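Long-range contact in putative transcriptional regulator protein (Vibrio parahaemolyticus, PDB 3ER6), which is of unknown function but, as an AraC-family protein seen here through its DJ-1/PfpI-like domain, probably binds specific DNA sequences and regulates transcription: residues K7-V12 against F74-I79. The protein carries 1 engineered substitution. Numbering follows the deposited sequence.
Sequences KNLRVV and FTNILI
Val11 pairs with Ile77 and Val12 with Leu78 in parallel register; Val12 N donates to Ile77 O at 3.0 Å, and Val12 O accepts from Ile79 N at 2.8 Å. Val11 CG2 lies 3.8 Å from Ile77 CD1, the two side chains side by side on the face covered by helices 22-37 and 173-184. On the other face, Val12 CG2 meets Thr75 CB at 3.8 Å, and Trp100 of helix 95-106 touches both Val12 and Leu78. This sandwiching of strands 9-14 and 77-80, inner neighbours in a largely parallel sheet, fits the alpha/beta fold of the DJ-1/PfpI family. Just before strand 77-80 begins, the Asn76 side chain supplements the ladder. Asn76 CG stands anti to its carbonyl carbon (chi1 -61°), which brings OD1 within 2.8 Å of Arg10 N in a fairly straight bond (162° at the hydrogen). Arg10 O is gripped by Ile77 N and, weakly, by Asn76 N; Thr75 OG1 lies 2.9 Å from Arg10 O, but its one proton could go there or to Ile77 O. Toward solvent the contact thins to the Arg10 chain, bent at chi3, whose NH1 reaches Phe74 O at 3.0 Å. That oxygen lies in the guanidinium plane, yet NH1 sits 40° out of the carbonyl plane. Arg10 NH1 also lies at the edge of the exposed Phe74 ring, 3.8 Å from CD2, and a water weakly bridges NH1 and Phe74 N.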
ATOM      1  N   LYS A   7     -17.191  -1.339 -21.891  1.00 49.01           N
ATOM      2  CA  LYS A   7     -17.335   0.159 -22.002  1.00 48.74           C
ATOM      3  C   LYS A   7     -16.952   0.885 -20.707  1.00 48.15           C
ATOM      4  O   LYS A   7     -16.221   1.885 -20.728  1.00 48.19           O
ATOM      5  CB  LYS A   7     -18.783   0.532 -22.301  1.00 48.69           C
ATOM      6  N   ASN A   8     -17.516   0.415 -19.593  1.00 47.03           N
ATOM      7  CA  ASN A   8     -17.231   0.999 -18.279  1.00 46.26           C
ATOM      8  C   ASN A   8     -17.064  -0.119 -17.254  1.00 43.37           C
ATOM      9  O   ASN A   8     -17.616  -1.210 -17.441  1.00 42.83           O
ATOM     10  CB  ASN A   8     -18.303   2.013 -17.848  1.00 47.48           C
ATOM     11  CG  ASN A   8     -17.893   3.477 -18.146  1.00 52.28           C
ATOM     12  OD1 ASN A   8     -18.002   3.933 -19.286  1.00 54.41           O
ATOM     13  ND2 ASN A   8     -17.437   4.224 -17.096  1.00 54.41           N
ATOM     14  N   LEU A   9     -16.222   0.115 -16.245  1.00 39.56           N
ATOM     15  CA  LEU A   9     -15.985  -0.859 -15.177  1.00 37.38           C
ATOM     16  C   LEU A   9     -15.928  -0.056 -13.907  1.00 35.57           C
ATOM     17  O   LEU A   9     -15.362   1.040 -13.870  1.00 35.02           O
ATOM     18  CB  LEU A   9     -14.655  -1.584 -15.359  1.00 38.63           C
ATOM     19  CG  LEU A   9     -14.580  -2.543 -16.541  1.00 40.95           C
ATOM     20  CD1 LEU A   9     -13.166  -3.150 -16.594  1.00 46.68           C
ATOM     21  CD2 LEU A   9     -15.662  -3.618 -16.430  1.00 44.10           C
ATOM     22  N   ARG A  10     -16.545  -0.580 -12.878  1.00 33.63           N
ATOM     23  CA  ARG A  10     -16.577   0.091 -11.594  1.00 32.04           C
ATOM     24  C   ARG A  10     -15.925  -0.752 -10.510  1.00 30.75           C
ATOM     25  O   ARG A  10     -16.251  -1.936 -10.368  1.00 28.66           O
ATOM     26  CB  ARG A  10     -18.019   0.348 -11.175  1.00 31.02           C
ATOM     27  CG  ARG A  10     -18.095   0.973  -9.772  1.00 31.36           C
ATOM     28  CD  ARG A  10     -19.579   1.224  -9.398  1.00 34.57           C
ATOM     29  NE  ARG A  10     -20.114   2.349 -10.188  1.00 32.93           N
ATOM     30  CZ  ARG A  10     -21.414   2.531 -10.475  1.00 37.55           C
ATOM     31  NH1 ARG A  10     -22.322   1.659 -10.030  1.00 34.89           N
ATOM     32  NH2 ARG A  10     -21.810   3.602 -11.202  1.00 37.50           N
ATOM     33  N   VAL A  11     -15.025  -0.133  -9.745  1.00 28.73           N
ATOM     34  CA  VAL A  11     -14.501  -0.791  -8.549  1.00 27.99           C
ATOM     35  C   VAL A  11     -14.941   0.009  -7.332  1.00 27.01           C
ATOM     36  O   VAL A  11     -14.777   1.240  -7.319  1.00 28.19           O
ATOM     37  CB  VAL A  11     -12.945  -0.860  -8.562  1.00 28.23           C
ATOM     38  CG1 VAL A  11     -12.435  -1.570  -7.253  1.00 24.29           C
ATOM     39  CG2 VAL A  11     -12.437  -1.602  -9.873  1.00 28.66           C
ATOM     40  N   VAL A  12     -15.566  -0.649  -6.367  1.00 26.06           N
ATOM     41  CA  VAL A  12     -15.840   0.023  -5.074  1.00 26.89           C
ATOM     42  C   VAL A  12     -14.896  -0.646  -4.044  1.00 27.12           C
ATOM     43  O   VAL A  12     -14.764  -1.898  -4.002  1.00 27.00           O
ATOM     44  CB  VAL A  12     -17.339  -0.103  -4.654  1.00 27.54           C
ATOM     45  CG1 VAL A  12     -17.564   0.547  -3.273  1.00 25.09           C
ATOM     46  CG2 VAL A  12     -18.270   0.553  -5.761  1.00 25.96           C
ATOM     47  N   PHE A  74     -24.833  -1.498  -7.801  1.00 38.56           N
ATOM     48  CA  PHE A  74     -24.097  -2.400  -8.710  1.00 39.39           C
ATOM     49  C   PHE A  74     -22.604  -2.068  -8.663  1.00 37.55           C
ATOM     50  O   PHE A  74     -22.248  -0.921  -8.477  1.00 37.71           O
ATOM     51  CB  PHE A  74     -24.618  -2.221 -10.168  1.00 40.67           C
ATOM     52  CG  PHE A  74     -23.616  -2.617 -11.253  1.00 44.34           C
ATOM     53  CD1 PHE A  74     -23.648  -3.889 -11.832  1.00 46.17           C
ATOM     54  CD2 PHE A  74     -22.634  -1.717 -11.676  1.00 46.86           C
ATOM     55  CE1 PHE A  74     -22.715  -4.271 -12.801  1.00 46.71           C
ATOM     56  CE2 PHE A  74     -21.721  -2.067 -12.648  1.00 49.28           C
ATOM     57  CZ  PHE A  74     -21.761  -3.355 -13.226  1.00 47.33           C
ATOM     58  N   THR A  75     -21.746  -3.063  -8.837  1.00 35.36           N
ATOM     59  CA  THR A  75     -20.314  -2.808  -9.132  1.00 33.33           C
ATOM     60  C   THR A  75     -19.744  -4.085  -9.758  1.00 32.35           C
ATOM     61  O   THR A  75     -20.223  -5.172  -9.475  1.00 32.58           O
ATOM     62  CB  THR A  75     -19.491  -2.446  -7.829  1.00 32.90           C
ATOM     63  OG1 THR A  75     -18.149  -2.040  -8.173  1.00 29.89           O
ATOM     64  CG2 THR A  75     -19.434  -3.655  -6.802  1.00 32.42           C
ATOM     65  N   ASN A  76     -18.714  -3.956 -10.585  1.00 31.40           N
ATOM     66  CA  ASN A  76     -18.082  -5.109 -11.200  1.00 30.67           C
ATOM     67  C   ASN A  76     -17.233  -5.796 -10.149  1.00 30.61           C
ATOM     68  O   ASN A  76     -17.230  -7.031 -10.056  1.00 30.14           O
ATOM     69  CB  ASN A  76     -17.217  -4.682 -12.388  1.00 28.59           C
ATOM     70  CG  ASN A  76     -18.031  -3.997 -13.478  1.00 32.45           C
ATOM     71  OD1 ASN A  76     -18.096  -2.765 -13.558  1.00 33.44           O
ATOM     72  ND2 ASN A  76     -18.659  -4.806 -14.326  1.00 33.56           N
ATOM     73  N   ILE A  77     -16.462  -4.971  -9.411  1.00 30.55           N
ATOM     74  CA  ILE A  77     -15.570  -5.483  -8.343  1.00 29.00           C
ATOM     75  C   ILE A  77     -15.856  -4.743  -7.030  1.00 29.09           C
ATOM     76  O   ILE A  77     -16.050  -3.520  -7.038  1.00 28.36           O
ATOM     77  CB  ILE A  77     -14.097  -5.262  -8.680  1.00 28.63           C
ATOM     78  CG1 ILE A  77     -13.728  -5.965 -10.012  1.00 29.15           C
ATOM     79  CG2 ILE A  77     -13.215  -5.765  -7.546  1.00 28.74           C
ATOM     80  CD1 ILE A  77     -12.426  -5.303 -10.666  1.00 32.33           C
ATOM     81  N   LEU A  78     -15.904  -5.502  -5.922  1.00 29.29           N
ATOM     82  CA  LEU A  78     -15.911  -4.911  -4.584  1.00 29.43           C
ATOM     83  C   LEU A  78     -14.640  -5.373  -3.888  1.00 29.11           C
ATOM     84  O   LEU A  78     -14.405  -6.576  -3.815  1.00 30.32           O
ATOM     85  CB  LEU A  78     -17.170  -5.303  -3.774  1.00 28.54           C
ATOM     86  CG  LEU A  78     -17.161  -4.935  -2.262  1.00 30.57           C
ATOM     87  CD1 LEU A  78     -17.322  -3.411  -1.991  1.00 25.65           C
ATOM     88  CD2 LEU A  78     -18.214  -5.708  -1.407  1.00 30.41           C
ATOM     89  N   ILE A  79     -13.825  -4.444  -3.371  1.00 27.38           N
ATOM     90  CA  ILE A  79     -12.697  -4.832  -2.519  1.00 28.06           C
ATOM     91  C   ILE A  79     -13.059  -4.571  -1.058  1.00 27.94           C
ATOM     92  O   ILE A  79     -13.558  -3.499  -0.703  1.00 28.18           O
ATOM     93  CB  ILE A  79     -11.410  -4.045  -2.883  1.00 27.02           C
ATOM     94  CG1 ILE A  79     -11.173  -4.176  -4.373  1.00 28.94           C
ATOM     95  CG2 ILE A  79     -10.170  -4.534  -2.031  1.00 26.98           C
ATOM     96  CD1 ILE A  79     -10.020  -3.374  -4.858  1.00 29.01           C
TER
HETATM   97  O   HOH W   1     -25.178   1.717  -8.575  1.00 47.70           O